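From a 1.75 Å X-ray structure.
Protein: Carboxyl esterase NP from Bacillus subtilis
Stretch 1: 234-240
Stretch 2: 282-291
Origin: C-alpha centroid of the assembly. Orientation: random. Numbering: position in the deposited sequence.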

# COMPACT_ATOMS: atom_id res chain seq x y z
N VAL A 234 -11.93 11.22 10.06
CA VAL A 234 -10.88 10.44 10.69
C VAL A 234 -9.59 11.27 10.62
O VAL A 234 -9.31 11.87 9.58
N PRO A 235 -8.78 11.29 11.69
CA PRO A 235 -7.50 12.01 11.57
C PRO A 235 -6.58 11.36 10.55
O PRO A 235 -6.46 10.13 10.53
N ILE A 236 -5.93 12.19 9.73
CA ILE A 236 -5.06 11.75 8.67
C ILE A 236 -3.68 12.39 8.79
O ILE A 236 -3.57 13.58 9.07
N LEU A 237 -2.65 11.56 8.63
CA LEU A 237 -1.29 12.05 8.48
C LEU A 237 -0.96 11.78 7.03
O LEU A 237 -0.98 10.64 6.60
N LEU A 238 -0.64 12.83 6.29
CA LEU A 238 -0.25 12.68 4.90
C LEU A 238 1.24 12.95 4.76
O LEU A 238 1.68 14.06 5.03
N LEU A 239 1.99 11.92 4.38
CA LEU A 239 3.41 12.05 4.08
C LEU A 239 3.67 11.91 2.60
O LEU A 239 3.21 10.94 1.97
N LEU A 240 4.41 12.87 2.05
CA LEU A 240 4.78 12.90 0.64
C LEU A 240 6.28 13.11 0.58
O LEU A 240 6.87 13.64 1.52
N TYR A 282 13.18 8.17 9.85
CA TYR A 282 12.31 9.33 10.02
C TYR A 282 10.86 8.92 9.95
O TYR A 282 10.05 9.31 10.78
N VAL A 283 10.52 8.15 8.91
CA VAL A 283 9.13 7.77 8.66
C VAL A 283 8.55 6.92 9.80
O VAL A 283 7.41 7.15 10.25
N ASN A 284 9.35 5.97 10.27
CA ASN A 284 8.95 5.13 11.41
C ASN A 284 8.53 5.96 12.62
O ASN A 284 7.43 5.76 13.13
N GLU A 285 9.39 6.87 13.07
CA GLU A 285 9.12 7.72 14.24
C GLU A 285 7.95 8.67 14.00
O GLU A 285 7.12 8.90 14.90
N ARG A 286 7.91 9.25 12.80
CA ARG A 286 6.89 10.25 12.47
C ARG A 286 5.50 9.64 12.56
O ARG A 286 4.60 10.25 13.11
N VAL A 287 5.33 8.45 12.00
CA VAL A 287 4.04 7.76 12.04
C VAL A 287 3.67 7.39 13.48
O VAL A 287 2.53 7.60 13.91
N MET A 288 4.64 6.88 14.22
CA MET A 288 4.40 6.54 15.62
C MET A 288 3.95 7.75 16.43
O MET A 288 3.01 7.66 17.22
N ARG A 289 4.63 8.87 16.23
CA ARG A 289 4.34 10.11 16.95
C ARG A 289 2.90 10.55 16.69
O ARG A 289 2.20 10.97 17.61
N PHE A 290 2.48 10.43 15.43
CA PHE A 290 1.12 10.76 15.02
C PHE A 290 0.07 9.88 15.70
O PHE A 290 -0.96 10.38 16.17
N PHE A 291 0.32 8.57 15.74
CA PHE A 291 -0.60 7.62 16.35
C PHE A 291 -0.69 7.78 17.88
O PHE A 291 -1.73 7.50 18.48

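The helix 282-291 packs nearly antiparallel on the strand 236-240 through an almost wholly apolar contact, with no hydrogen bond or salt bridge passing between the two stretches. The axes approach to 9.7 Å at an angle of 164°, a spacing that side chains must fill. Alternation along the strand decides which ones do so: Leu237 and Leu239 point toward the helix, Ile236 points away, and Leu238 and Leu240 are out of reach.

Leu237 (chi1 t, chi2 p) lies at the center of the contact. Its CB sits 3.5 Å from the centroid of the Phe290 ring, only 6° off the normal, so the aliphatic carbon makes a CH-pi contact with the aromatic face. Phe290 (chi1 t) has its CA-to-CB bond directed toward the strand, and its ring lies against it; the ring's CZ also comes within 3.6 Å of Ile236 C and within 4.0 Å of Pro235 CB. Leucine suits position 237 because its branches reach past the ring: CD2 lies 4.1 Å from Val287 CG2, while CD1 comes within 3.4 Å of Arg286 NH2, over one face of the guanidinium.

Arg286 (t, p, t for chi1 to chi3) points toward the strand although it is charged. Its CG methylene serves as apolar surface, 4.1 Å from Leu239 CD2, and its NE and NH2 are hydrogen-bonded elsewhere in the structure, so burial does not leave them unsatisfied.

Leu239 (m, t) extends the apolar layer, its CD1 lying 4.2 Å from both Val283 CG1 and Val287 CG2. These valines, both t and directed sideways, are one helical turn apart; their short, branched side chains offer methyls to the leucine without bulk.

The salt bridge between Arg289 NH1 and Glu285 OE1, at 3.0 Å, stays within the exposed part of the helix and takes no part in the packing.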

# COMPACT_ATOMS: atom_id res chain seq x y z
CB VAL A 234 -10.71 9.09 9.93
CG1 VAL A 234 -9.60 8.24 10.52
CG2 VAL A 234 -12.01 8.28 9.95
CB PRO A 235 -6.88 11.91 12.98
CG PRO A 235 -7.90 11.26 13.85
CD PRO A 235 -8.92 10.60 12.99
CB ILE A 236 -5.67 12.10 7.30
CG1 ILE A 236 -6.97 11.30 7.08
CG2 ILE A 236 -4.66 11.93 6.17
CD1 ILE A 236 -7.73 11.74 5.85
CB LEU A 237 -0.30 11.33 9.40
CG LEU A 237 1.20 11.56 9.14
CD1 LEU A 237 1.63 12.93 9.67
CD2 LEU A 237 2.03 10.47 9.81
CB LEU A 238 -1.06 13.62 3.99
CG LEU A 238 -0.63 13.69 2.51
CD1 LEU A 238 -0.85 12.33 1.83
CD2 LEU A 238 -1.43 14.77 1.77
CB LEU A 239 4.25 11.00 4.82
CG LEU A 239 4.16 10.96 6.33
CD1 LEU A 239 5.14 9.93 6.89
CD2 LEU A 239 4.41 12.33 6.97
CB LEU A 240 4.05 14.05 -0.07
CG LEU A 240 2.52 13.97 -0.10
CD1 LEU A 240 1.89 15.36 -0.06
CD2 LEU A 240 2.09 13.17 -1.33
CB TYR A 282 12.57 10.43 8.97
CG TYR A 282 11.65 11.61 9.19
CD1 TYR A 282 11.86 12.49 10.25
CD2 TYR A 282 10.54 11.82 8.37
CE1 TYR A 282 11.01 13.56 10.48
CE2 TYR A 282 9.68 12.89 8.59
CZ TYR A 282 9.92 13.75 9.64
OH TYR A 282 9.07 14.81 9.86
CB VAL A 283 8.98 7.09 7.29
CG1 VAL A 283 7.58 6.53 7.12
CG2 VAL A 283 9.29 8.10 6.19
CB ASN A 284 10.08 4.18 11.83
CG ASN A 284 10.32 3.08 10.81
OD1 ASN A 284 9.61 2.96 9.82
ND2 ASN A 284 11.35 2.26 11.06
CB GLU A 285 10.36 8.53 14.64
CG GLU A 285 10.20 9.38 15.91
CD GLU A 285 9.47 10.71 15.70
OE1 GLU A 285 9.47 11.25 14.57
OE2 GLU A 285 8.90 11.24 16.68
CB ARG A 286 7.14 10.83 11.06
CG ARG A 286 6.11 11.86 10.62
CD ARG A 286 6.18 13.11 11.49
NE ARG A 286 5.09 14.08 11.30
CZ ARG A 286 4.02 14.19 12.09
NH1 ARG A 286 3.85 13.36 13.12
NH2 ARG A 286 3.11 15.13 11.85
CB VAL A 287 4.04 6.51 11.14
CG1 VAL A 287 2.83 5.63 11.45
CG2 VAL A 287 4.05 6.91 9.67
CB MET A 288 5.63 5.92 16.26
CG MET A 288 5.25 4.78 17.17
SD MET A 288 5.04 3.30 16.16
CE MET A 288 6.74 2.75 16.29
CB ARG A 289 5.31 11.20 16.51
CG ARG A 289 5.30 12.46 17.36
CD ARG A 289 6.46 13.35 16.96
NE ARG A 289 6.15 14.22 15.82
CZ ARG A 289 6.99 14.52 14.83
NH1 ARG A 289 8.20 13.99 14.78
NH2 ARG A 289 6.60 15.34 13.86
CB PHE A 290 0.98 10.68 13.50
CG PHE A 290 -0.42 10.91 13.01
CD1 PHE A 290 -0.96 12.19 12.98
CD2 PHE A 290 -1.21 9.84 12.59
CE1 PHE A 290 -2.25 12.41 12.53
CE2 PHE A 290 -2.51 10.06 12.15
CZ PHE A 290 -3.03 11.34 12.12
CB PHE A 291 -0.21 6.18 16.02
CG PHE A 291 -0.48 5.77 14.60
CD1 PHE A 291 -1.39 6.47 13.80
CD2 PHE A 291 0.16 4.66 14.06
CE1 PHE A 291 -1.64 6.08 12.49
CE2 PHE A 291 -0.08 4.27 12.75
CZ PHE A 291 -0.98 4.98 11.96